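Sugar-phosphate aldolase (Thermotoga maritima, PDB 1PVT) belongs to the class II aldolase and adducin family, a group of alpha/beta proteins with a central sheet and helices packed against it. Local coordinates at residues P128-T133 against I212-A217; T133-E138 against A188-K193; G50-G55 against P86-E91; G55-L60 against L81-P86. All blocks are in the same frame, centred on the assembly; numbering follows the deposited sequence.

Contact 1 of 4, residues P128-T133 against I212-A217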
# COMPACT_ATOMS: atom_id res chain seq x y z
N PRO A 128 -3.81 -10.28 -1.25
CA PRO A 128 -4.17 -11.37 -0.35
C PRO A 128 -5.06 -12.37 -1.07
O PRO A 128 -6.04 -11.99 -1.71
CB PRO A 128 -4.91 -10.66 0.77
CG PRO A 128 -4.28 -9.32 0.79
CD PRO A 128 -4.22 -8.99 -0.68
N LEU A 129 -4.71 -13.65 -0.96
CA LEU A 129 -5.44 -14.74 -1.57
C LEU A 129 -6.96 -14.73 -1.31
O LEU A 129 -7.76 -14.79 -2.24
CB LEU A 129 -4.86 -16.06 -1.06
CG LEU A 129 -5.83 -17.23 -0.96
CD1 LEU A 129 -6.22 -17.67 -2.35
CD2 LEU A 129 -5.19 -18.37 -0.20
N ASN A 130 -7.35 -14.66 -0.05
CA ASN A 130 -8.76 -14.67 0.28
C ASN A 130 -9.51 -13.44 -0.16
O ASN A 130 -10.63 -13.54 -0.65
CB ASN A 130 -8.93 -14.85 1.78
CG ASN A 130 -8.69 -16.28 2.21
OD1 ASN A 130 -9.55 -17.14 2.07
ND2 ASN A 130 -7.50 -16.54 2.73
N LEU A 131 -8.91 -12.27 0.01
CA LEU A 131 -9.56 -11.03 -0.39
C LEU A 131 -9.67 -11.06 -1.91
O LEU A 131 -10.60 -10.51 -2.50
CB LEU A 131 -8.72 -9.83 0.05
CG LEU A 131 -9.53 -8.73 0.73
CD1 LEU A 131 -10.56 -9.33 1.68
CD2 LEU A 131 -8.57 -7.83 1.49
N LEU A 132 -8.69 -11.72 -2.52
CA LEU A 132 -8.66 -11.86 -3.95
C LEU A 132 -9.83 -12.75 -4.30
O LEU A 132 -10.72 -12.36 -5.04
CB LEU A 132 -7.36 -12.52 -4.36
CG LEU A 132 -6.60 -11.91 -5.52
CD1 LEU A 132 -6.57 -10.38 -5.40
CD2 LEU A 132 -5.21 -12.50 -5.51
N THR A 133 -9.82 -13.96 -3.75
CA THR A 133 -10.89 -14.91 -4.00
C THR A 133 -12.24 -14.25 -3.87
O THR A 133 -13.09 -14.35 -4.75
CB THR A 133 -10.86 -16.04 -2.99
OG1 THR A 133 -9.57 -16.66 -3.01
CG2 THR A 133 -11.91 -17.07 -3.32
N ILE A 212 -5.59 -8.27 9.12
CA ILE A 212 -6.97 -8.25 9.60
C ILE A 212 -7.99 -8.35 8.46
O ILE A 212 -8.89 -9.18 8.52
CB ILE A 212 -7.22 -6.99 10.48
CG1 ILE A 212 -6.41 -7.13 11.77
CG2 ILE A 212 -8.69 -6.84 10.81
CD1 ILE A 212 -6.41 -5.92 12.64
N LEU A 213 -7.86 -7.53 7.42
CA LEU A 213 -8.79 -7.63 6.31
C LEU A 213 -8.80 -9.05 5.78
O LEU A 213 -9.85 -9.64 5.54
CB LEU A 213 -8.40 -6.68 5.19
CG LEU A 213 -8.87 -5.24 5.38
CD1 LEU A 213 -8.68 -4.48 4.08
CD2 LEU A 213 -10.35 -5.22 5.79
N GLU A 214 -7.61 -9.62 5.61
CA GLU A 214 -7.48 -10.98 5.11
C GLU A 214 -8.23 -11.96 6.00
O GLU A 214 -9.03 -12.77 5.53
CB GLU A 214 -6.02 -11.40 5.09
CG GLU A 214 -5.50 -11.85 3.74
CD GLU A 214 -6.44 -12.78 3.01
OE1 GLU A 214 -7.49 -12.31 2.54
OE2 GLU A 214 -6.12 -13.99 2.91
N LYS A 215 -7.97 -11.87 7.30
CA LYS A 215 -8.60 -12.76 8.25
C LYS A 215 -10.10 -12.70 8.10
O LYS A 215 -10.75 -13.74 8.02
CB LYS A 215 -8.19 -12.40 9.67
CG LYS A 215 -8.27 -13.57 10.61
CD LYS A 215 -7.32 -13.41 11.78
CE LYS A 215 -7.26 -14.68 12.66
NZ LYS A 215 -6.13 -14.64 13.67
N ALA A 216 -10.65 -11.50 8.03
CA ALA A 216 -12.09 -11.34 7.89
C ALA A 216 -12.56 -11.97 6.60
O ALA A 216 -13.59 -12.62 6.57
CB ALA A 216 -12.47 -9.90 7.91
N ALA A 217 -11.80 -11.77 5.54
CA ALA A 217 -12.18 -12.33 4.26
C ALA A 217 -12.18 -13.83 4.40
O ALA A 217 -13.11 -14.51 3.98
CB ALA A 217 -11.21 -11.92 3.20

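Contact 2 of 4, residues T133-E138 against A188-K193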
# COMPACT_ATOMS: atom_id res chain seq x y z
N THR A 133 -9.82 -13.96 -3.75
CA THR A 133 -10.89 -14.91 -4.00
C THR A 133 -12.24 -14.25 -3.87
O THR A 133 -13.09 -14.35 -4.75
CB THR A 133 -10.86 -16.04 -2.99
OG1 THR A 133 -9.57 -16.66 -3.01
CG2 THR A 133 -11.91 -17.07 -3.32
N LEU A 134 -12.43 -13.57 -2.74
CA LEU A 134 -13.68 -12.88 -2.44
C LEU A 134 -14.12 -11.88 -3.50
O LEU A 134 -15.31 -11.78 -3.80
CB LEU A 134 -13.56 -12.21 -1.06
CG LEU A 134 -14.61 -11.22 -0.54
CD1 LEU A 134 -14.28 -9.82 -1.00
CD2 LEU A 134 -16.00 -11.65 -0.97
N MSE A 135 -13.18 -11.14 -4.07
CA MSE A 135 -13.52 -10.16 -5.09
C MSE A 135 -13.75 -10.78 -6.46
O MSE A 135 -13.86 -10.08 -7.46
CB MSE A 135 -12.41 -9.11 -5.18
CG MSE A 135 -12.15 -8.40 -3.88
SE MSE A 135 -10.95 -6.93 -4.16
CE MSE A 135 -9.37 -7.95 -4.66
N ASN A 136 -13.81 -12.10 -6.49
CA ASN A 136 -14.02 -12.80 -7.74
C ASN A 136 -15.46 -13.31 -7.82
O ASN A 136 -15.84 -14.01 -8.76
CB ASN A 136 -13.05 -13.97 -7.85
CG ASN A 136 -12.36 -14.02 -9.18
OD1 ASN A 136 -12.99 -14.23 -10.21
ND2 ASN A 136 -11.05 -13.80 -9.18
N LEU A 137 -16.25 -12.94 -6.81
CA LEU A 137 -17.66 -13.33 -6.72
C LEU A 137 -18.56 -12.19 -7.22
O LEU A 137 -18.37 -11.03 -6.84
CB LEU A 137 -18.05 -13.64 -5.27
CG LEU A 137 -17.31 -14.72 -4.48
CD1 LEU A 137 -17.99 -14.89 -3.13
CD2 LEU A 137 -17.33 -16.02 -5.25
N GLU A 138 -19.53 -12.53 -8.06
CA GLU A 138 -20.46 -11.54 -8.59
C GLU A 138 -21.03 -10.67 -7.46
O GLU A 138 -20.83 -9.45 -7.44
CB GLU A 138 -21.59 -12.23 -9.35
CG GLU A 138 -21.17 -12.86 -10.68
CD GLU A 138 -20.85 -11.82 -11.76
OE1 GLU A 138 -21.74 -11.01 -12.10
OE2 GLU A 138 -19.71 -11.83 -12.28
N ALA A 188 -8.10 2.01 4.28
CA ALA A 188 -7.89 0.92 3.33
C ALA A 188 -8.79 1.03 2.11
O ALA A 188 -9.97 1.36 2.21
CB ALA A 188 -8.12 -0.42 4.03
N VAL A 189 -8.22 0.74 0.94
CA VAL A 189 -8.96 0.76 -0.31
C VAL A 189 -8.71 -0.53 -1.05
O VAL A 189 -7.57 -0.96 -1.19
CB VAL A 189 -8.51 1.94 -1.20
CG1 VAL A 189 -8.72 1.59 -2.68
CG2 VAL A 189 -9.32 3.17 -0.84
N LEU A 190 -9.79 -1.15 -1.52
CA LEU A 190 -9.68 -2.40 -2.26
C LEU A 190 -9.73 -2.11 -3.74
O LEU A 190 -10.77 -1.67 -4.23
CB LEU A 190 -10.84 -3.33 -1.93
CG LEU A 190 -10.85 -4.05 -0.60
CD1 LEU A 190 -12.26 -4.48 -0.31
CD2 LEU A 190 -9.90 -5.24 -0.62
N TRP A 191 -8.63 -2.33 -4.45
CA TRP A 191 -8.63 -2.12 -5.90
C TRP A 191 -9.30 -3.35 -6.44
O TRP A 191 -8.67 -4.40 -6.57
CB TRP A 191 -7.23 -2.03 -6.49
CG TRP A 191 -6.45 -0.82 -6.07
CD1 TRP A 191 -6.92 0.26 -5.36
CD2 TRP A 191 -5.07 -0.57 -6.31
NE1 TRP A 191 -5.90 1.16 -5.16
CE2 TRP A 191 -4.76 0.67 -5.73
CE3 TRP A 191 -4.06 -1.28 -6.96
CZ2 TRP A 191 -3.48 1.22 -5.78
CZ3 TRP A 191 -2.79 -0.74 -7.01
CH2 TRP A 191 -2.51 0.50 -6.42
N ASP A 192 -10.59 -3.23 -6.73
CA ASP A 192 -11.36 -4.35 -7.23
C ASP A 192 -10.58 -5.16 -8.26
O ASP A 192 -10.16 -4.64 -9.29
CB ASP A 192 -12.67 -3.85 -7.83
CG ASP A 192 -13.58 -4.99 -8.25
OD1 ASP A 192 -13.26 -5.64 -9.27
OD2 ASP A 192 -14.59 -5.24 -7.55
N LYS A 193 -10.38 -6.44 -7.94
CA LYS A 193 -9.69 -7.38 -8.80
C LYS A 193 -8.16 -7.30 -8.70
O LYS A 193 -7.45 -8.15 -9.25
CB LYS A 193 -10.12 -7.16 -10.25
CG LYS A 193 -10.16 -8.41 -11.10
CD LYS A 193 -11.36 -9.27 -10.75
CE LYS A 193 -11.43 -10.50 -11.64
NZ LYS A 193 -12.69 -11.28 -11.45

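Contact 3 of 4, residues G50-G55 against P86-E91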
# COMPACT_ATOMS: atom_id res chain seq x y z
N GLY A 50 8.07 11.28 -15.60
CA GLY A 50 7.38 10.74 -16.75
C GLY A 50 6.09 11.52 -16.91
O GLY A 50 5.32 11.33 -17.85
N PHE A 51 5.87 12.41 -15.95
CA PHE A 51 4.69 13.28 -15.90
C PHE A 51 5.04 14.51 -15.06
O PHE A 51 6.09 14.53 -14.41
CB PHE A 51 3.51 12.53 -15.29
CG PHE A 51 3.74 12.05 -13.87
CD1 PHE A 51 3.46 12.87 -12.78
CD2 PHE A 51 4.22 10.76 -13.63
CE1 PHE A 51 3.65 12.42 -11.47
CE2 PHE A 51 4.42 10.30 -12.33
CZ PHE A 51 4.13 11.13 -11.25
N ASP A 52 4.19 15.52 -15.06
CA ASP A 52 4.50 16.72 -14.29
C ASP A 52 3.96 16.74 -12.87
O ASP A 52 2.76 16.94 -12.64
CB ASP A 52 4.03 17.99 -14.99
CG ASP A 52 4.44 19.24 -14.23
OD1 ASP A 52 3.93 19.46 -13.10
OD2 ASP A 52 5.29 19.98 -14.76
N TYR A 53 4.87 16.58 -11.92
CA TYR A 53 4.52 16.59 -10.52
C TYR A 53 4.40 18.02 -10.01
O TYR A 53 5.32 18.82 -10.16
CB TYR A 53 5.58 15.85 -9.71
CG TYR A 53 5.30 15.87 -8.25
CD1 TYR A 53 4.15 15.28 -7.74
CD2 TYR A 53 6.16 16.52 -7.37
CE1 TYR A 53 3.86 15.32 -6.38
CE2 TYR A 53 5.88 16.58 -6.00
CZ TYR A 53 4.73 15.98 -5.51
OH TYR A 53 4.44 16.02 -4.16
N ASP A 54 3.25 18.33 -9.42
CA ASP A 54 2.98 19.66 -8.89
C ASP A 54 2.57 19.62 -7.42
O ASP A 54 1.91 20.54 -6.93
CB ASP A 54 1.89 20.33 -9.73
CG ASP A 54 1.42 21.66 -9.14
OD1 ASP A 54 2.28 22.54 -8.90
OD2 ASP A 54 0.20 21.81 -8.91
N GLY A 55 2.94 18.56 -6.72
CA GLY A 55 2.59 18.47 -5.31
C GLY A 55 3.75 18.96 -4.47
O GLY A 55 4.82 19.25 -5.01
N PRO A 86 8.85 19.00 -7.04
CA PRO A 86 7.89 19.39 -8.07
C PRO A 86 8.61 19.41 -9.40
O PRO A 86 9.84 19.28 -9.48
CB PRO A 86 7.46 20.78 -7.62
CG PRO A 86 7.52 20.68 -6.12
CD PRO A 86 8.82 19.94 -5.90
N GLY A 87 7.85 19.58 -10.46
CA GLY A 87 8.48 19.61 -11.76
C GLY A 87 8.37 18.24 -12.35
O GLY A 87 7.43 17.51 -12.06
N LYS A 88 9.36 17.88 -13.16
CA LYS A 88 9.35 16.59 -13.82
C LYS A 88 10.48 15.71 -13.33
O LYS A 88 10.70 14.60 -13.84
CB LYS A 88 9.45 16.80 -15.34
CG LYS A 88 8.32 17.66 -15.91
CD LYS A 88 8.65 18.19 -17.30
CE LYS A 88 8.98 17.05 -18.27
NZ LYS A 88 9.39 17.56 -19.61
N HIS A 89 11.19 16.18 -12.32
CA HIS A 89 12.31 15.41 -11.81
C HIS A 89 12.28 15.08 -10.34
O HIS A 89 11.83 15.86 -9.48
CB HIS A 89 13.62 16.10 -12.17
CG HIS A 89 13.89 16.11 -13.64
ND1 HIS A 89 14.05 14.94 -14.37
CD2 HIS A 89 13.99 17.12 -14.53
CE1 HIS A 89 14.24 15.25 -15.64
NE2 HIS A 89 14.21 16.56 -15.77
N TYR A 90 12.77 13.87 -10.07
CA TYR A 90 12.88 13.34 -8.73
C TYR A 90 14.26 12.71 -8.72
O TYR A 90 14.75 12.27 -9.78
CB TYR A 90 11.81 12.28 -8.47
CG TYR A 90 12.06 10.94 -9.14
CD1 TYR A 90 12.88 9.98 -8.56
CD2 TYR A 90 11.42 10.62 -10.34
CE1 TYR A 90 13.06 8.72 -9.14
CE2 TYR A 90 11.59 9.36 -10.93
CZ TYR A 90 12.41 8.42 -10.32
OH TYR A 90 12.55 7.16 -10.89
N GLU A 91 14.89 12.67 -7.56
CA GLU A 91 16.23 12.11 -7.46
C GLU A 91 16.32 10.88 -6.55
O GLU A 91 15.62 10.78 -5.54
CB GLU A 91 17.20 13.21 -7.00
CG GLU A 91 16.66 14.08 -5.86
CD GLU A 91 17.52 15.31 -5.59
OE1 GLU A 91 17.33 15.96 -4.53
OE2 GLU A 91 18.39 15.64 -6.44

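Contact 4 of 4, residues G55-L60 against L81-P86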
# COMPACT_ATOMS: atom_id res chain seq x y z
N GLY A 55 2.94 18.56 -6.72
CA GLY A 55 2.59 18.47 -5.31
C GLY A 55 3.75 18.96 -4.47
O GLY A 55 4.82 19.25 -5.01
N PRO A 56 3.59 19.06 -3.14
CA PRO A 56 4.67 19.53 -2.26
C PRO A 56 5.95 18.71 -2.38
O PRO A 56 6.02 17.72 -3.11
CB PRO A 56 4.05 19.42 -0.86
CG PRO A 56 2.59 19.67 -1.12
CD PRO A 56 2.34 18.86 -2.37
N GLU A 57 6.98 19.14 -1.66
CA GLU A 57 8.26 18.44 -1.67
C GLU A 57 8.22 17.38 -0.58
O GLU A 57 7.59 17.60 0.47
CB GLU A 57 9.39 19.42 -1.38
CG GLU A 57 10.69 18.75 -1.00
CD GLU A 57 11.58 19.66 -0.18
OE1 GLU A 57 11.09 20.21 0.83
OE2 GLU A 57 12.76 19.83 -0.54
N MSE A 58 8.87 16.24 -0.81
CA MSE A 58 8.92 15.16 0.18
C MSE A 58 10.00 14.13 -0.10
O MSE A 58 10.61 14.12 -1.16
CB MSE A 58 7.57 14.43 0.25
CG MSE A 58 7.22 13.67 -1.03
SE MSE A 58 5.82 12.32 -0.87
CE MSE A 58 4.25 13.39 -1.27
N TYR A 59 10.23 13.27 0.89
CA TYR A 59 11.19 12.19 0.78
C TYR A 59 10.41 10.92 1.07
O TYR A 59 9.78 10.80 2.11
CB TYR A 59 12.28 12.31 1.83
CG TYR A 59 13.23 13.45 1.65
CD1 TYR A 59 14.36 13.34 0.84
CD2 TYR A 59 13.04 14.64 2.34
CE1 TYR A 59 15.28 14.38 0.74
CE2 TYR A 59 13.94 15.69 2.24
CZ TYR A 59 15.06 15.55 1.45
OH TYR A 59 15.95 16.60 1.41
N LEU A 60 10.43 9.98 0.14
CA LEU A 60 9.71 8.75 0.40
C LEU A 60 10.50 7.51 -0.02
O LEU A 60 11.23 7.49 -1.02
CB LEU A 60 8.33 8.76 -0.28
CG LEU A 60 8.20 8.12 -1.67
CD1 LEU A 60 6.76 7.67 -1.92
CD2 LEU A 60 8.66 9.11 -2.72
N LEU A 81 15.03 5.28 -1.71
CA LEU A 81 14.84 6.49 -0.91
C LEU A 81 14.80 7.55 -1.99
O LEU A 81 15.71 7.65 -2.81
CB LEU A 81 16.02 6.77 0.01
CG LEU A 81 15.94 8.20 0.53
CD1 LEU A 81 14.66 8.41 1.33
CD2 LEU A 81 17.14 8.49 1.40
N LEU A 82 13.75 8.34 -1.99
CA LEU A 82 13.63 9.35 -3.02
C LEU A 82 13.28 10.71 -2.49
O LEU A 82 12.65 10.85 -1.44
CB LEU A 82 12.55 8.93 -4.00
CG LEU A 82 12.66 7.52 -4.55
CD1 LEU A 82 11.40 7.22 -5.34
CD2 LEU A 82 13.92 7.38 -5.42
N HIS A 83 13.71 11.72 -3.23
CA HIS A 83 13.39 13.09 -2.88
C HIS A 83 12.45 13.53 -3.99
O HIS A 83 12.82 13.56 -5.18
CB HIS A 83 14.64 13.96 -2.82
CG HIS A 83 14.38 15.35 -2.32
ND1 HIS A 83 13.61 15.61 -1.21
CD2 HIS A 83 14.80 16.55 -2.78
CE1 HIS A 83 13.55 16.91 -1.01
NE2 HIS A 83 14.27 17.51 -1.95
N VAL A 84 11.21 13.84 -3.61
CA VAL A 84 10.19 14.26 -4.55
C VAL A 84 10.12 15.78 -4.67
O VAL A 84 9.67 16.49 -3.75
CB VAL A 84 8.81 13.68 -4.16
CG1 VAL A 84 7.75 14.16 -5.11
CG2 VAL A 84 8.88 12.16 -4.18
N LEU A 85 10.61 16.26 -5.81
CA LEU A 85 10.64 17.68 -6.11
C LEU A 85 9.69 17.98 -7.23
O LEU A 85 9.70 17.31 -8.27
CB LEU A 85 12.04 18.11 -6.52
CG LEU A 85 13.02 18.13 -5.36
CD1 LEU A 85 14.41 18.40 -5.89
CD2 LEU A 85 12.59 19.18 -4.32
N PRO A 86 8.85 19.00 -7.04
CA PRO A 86 7.89 19.39 -8.07
C PRO A 86 8.61 19.41 -9.40
O PRO A 86 9.84 19.28 -9.48
CB PRO A 86 7.46 20.78 -7.62
CG PRO A 86 7.52 20.68 -6.12
CD PRO A 86 8.82 19.94 -5.90

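Contact 1 of 4, residues P128-T133 against I212-A217
Leu131 and Ala217 bring their CA atoms within 5.5 Å of each other where short segments of helices 129-134 and 203-224 meet, the segment axes 8.1 Å apart at closest approach and their N-to-C directions 55° apart. This is a helix-helix packing with a polar centre: a carboxylate from one helix meets the first-turn N-H groups of the other. Pro128 holds the N-cap position of the helix that receives it. Glu214 supplies the carboxylate. Its chain bends at chi2 (-45°), which turns CD toward the start of the partner helix. OE2 takes two hydrogen bonds from Asn130. The side-chain amide gives the shorter one, ND2 to OE2 at 2.9 Å, nearly straight at 158°. The donor comes on the syn side of OE2, and OE2 lies in the amide plane. The Asn130 and Glu214 side chains cross at about a right angle, yet their flat ends are nearly coplanar. The backbone N of Asn130 reaches OE2 at 3.3 Å, also on the syn side but further from the carboxylate plane. OE1 accepts a weak bond from Leu131 N at 2.9 Å. The positive end of a helix dipole would probably help to offset charge on this buried group. Apolar atoms close round it. Pro128 CB rests on Glu214 CG at 3.3 Å. Met147 of helix 144-147 touches both Leu131 and Ala217, and Leu22 touches Glu214. Leu131 also sends CD2 to the CB of Leu213, 3.9 Å away.

Contact 2 of 4, residues T133-E138 against A188-K193
This is mainly an apolar contact, made by Met135 just past the end of helix 129-134, against Leu190 and the chain that leaves strand 188-191. Met135, a selenomethionine, is the first residue to leave helical geometry, and it lies in a type I turn from Leu134 to Leu137. Its CB is directed toward the strand segment. CG lies anti to the carbonyl carbon, and the chain runs extended to SE before bending at chi3 (-66°). That bend brings CE to the backbone, 3.7 Å from Lys193 N. SE meets CD2 of Leu190 at 4.1 Å and lies 4.0 Å from the CA of Asp192. The methionine thus spans three successive parts of the partner: a strand side chain, then two backbone positions beyond. A polar pair lies on the exposed side. Lys193 bends at chi2 and then runs straight, and its NZ gives a weak hydrogen bond to Asn136 OD1 at 3.2 Å. Phe140 packs on both Met135 and Asp192. Leu190 also touches Leu144 of helix 144-147, while its backbone bonds to Ser163 and Val165 tie strand 188-191 to the edge strand 163-165. Trp191 points away from Met135, its ring meeting those of His125 and Phe167.

Contact 3 of 4, residues G50-G55 against P86-E91
Tyr53 and Gly87 face each other as an antiparallel hydrogen-bonded pair. Tyr53 N binds Gly87 O and Gly87 N binds Tyr53 O, both at 2.7 Å. The Tyr53 side chain leaves with CG anti to the backbone N (chi1 178°). Its CB lies 3.4 Å from Gly87 O. The ring runs beside Pro86, with CD2 3.4 Å from Pro86 CA. The proline approaches this ring obliquely. Over the centre of one ring face sits Gly55 N, 3.3 Å above the plane, so the chain curls back across its own tyrosine. The hydroxyl is hydrogen-bonded to Pro56 O, which holds the far end of the ring. Pairing here is brief, a single beta bridge between two turning chains at the protein surface. The corners fall at Gly50-Phe51 and at Lys88. Beyond the second corner, strand 89-92 pairs with strand 45-49 instead. Gly87 has a positive phi (97°), at which a CB would press on the carbonyl O of Pro86. The proline ring also meets Gly55, with CG 3.3 Å from Gly55 O. At the exposed end, Asp52 sends its CG anti to the backbone N (chi1 -176°), and its side chain crosses that of Lys88 at about a right angle. OD2 comes 4.0 Å from Lys88 CG. The lysine chain bends at chi3 and leads away, leaving NZ 6.8 Å from OD2, too far for a salt bridge. Phe51 points away from the partner segment and packs on Pro104, Leu107 and Met108 of helix 103-115.

Contact 4 of 4, residues G55-L60 against L81-P86
Met58, Tyr59 and Leu60 pair with Val84, His83 and Leu82 in an antiparallel strand pair inside the mixed sheet. Four backbone hydrogen bonds join Met58 to Val84 and Leu60 to Leu82, while Tyr59 and His83 form the non-hydrogen-bonded pair between them. The CA atoms of Tyr59 and His83 are 4.4 Å apart. Met58, Leu60, Leu82 and Val84 fill one face. Met58 and Val84 lie side by side and point the same way, with CG of the first 3.5 Å from CB of the second. Met58 CG stands between the backbone N and the carbonyl carbon (chi1 66°), which brings it beside the valine. Leu60 crosses over to the partner strand: its CD2 touches Val84 CG2 at 3.4 Å and, further round, Leu82 CB at 4.1 Å. His110 of helix 103-115 touches Met58 and Leu60 on this face. Tyr59 and His83 meet on the other face. Their rings form an offset stack, centroids 3.9 Å apart and planes 27° from parallel. Some ring atoms are modelled too close, so the fine spacing is doubtful. The histidine CE1 stands over the tyrosine face, displaced toward the rim. His83 reaches there with CG anti to the backbone N (chi1 -174°). The tyrosine hydroxyl is hydrogen-bonded to Tyr41 OH. Glu57 closes the His83 edge, its OE2 lying in the ring plane 3.1 Å from CE1. Its other oxygen, OE1, forms a salt bridge with Arg37. Leu85, just past the end of the partner strand, places CD2 3.8 Å from Glu57 CG.

In the fold
Contacts 3 and 4 come first along the chain, and contacts 1 and 2 follow. Within each pair the centres lie 9 Å apart. Contacts 1 and 2 share Thr133 and helix 129-134, and they join through Leu131 CD2 and Leu190 CD2. Contacts 3 and 4 share Gly55 and Pro86, and Tyr53 CE2 packs on Val84 CG1 between them. The two pairs stand far apart, with contacts 1 and 3 about 35 Å from centre to centre. Contacts 2, 3 and 4 all reach the nine-stranded mixed sheet. One sheet therefore runs from the strand region around 50-60 and 81-91 toward strand 188-191, which contact 2 reaches beside the helices of contact 1.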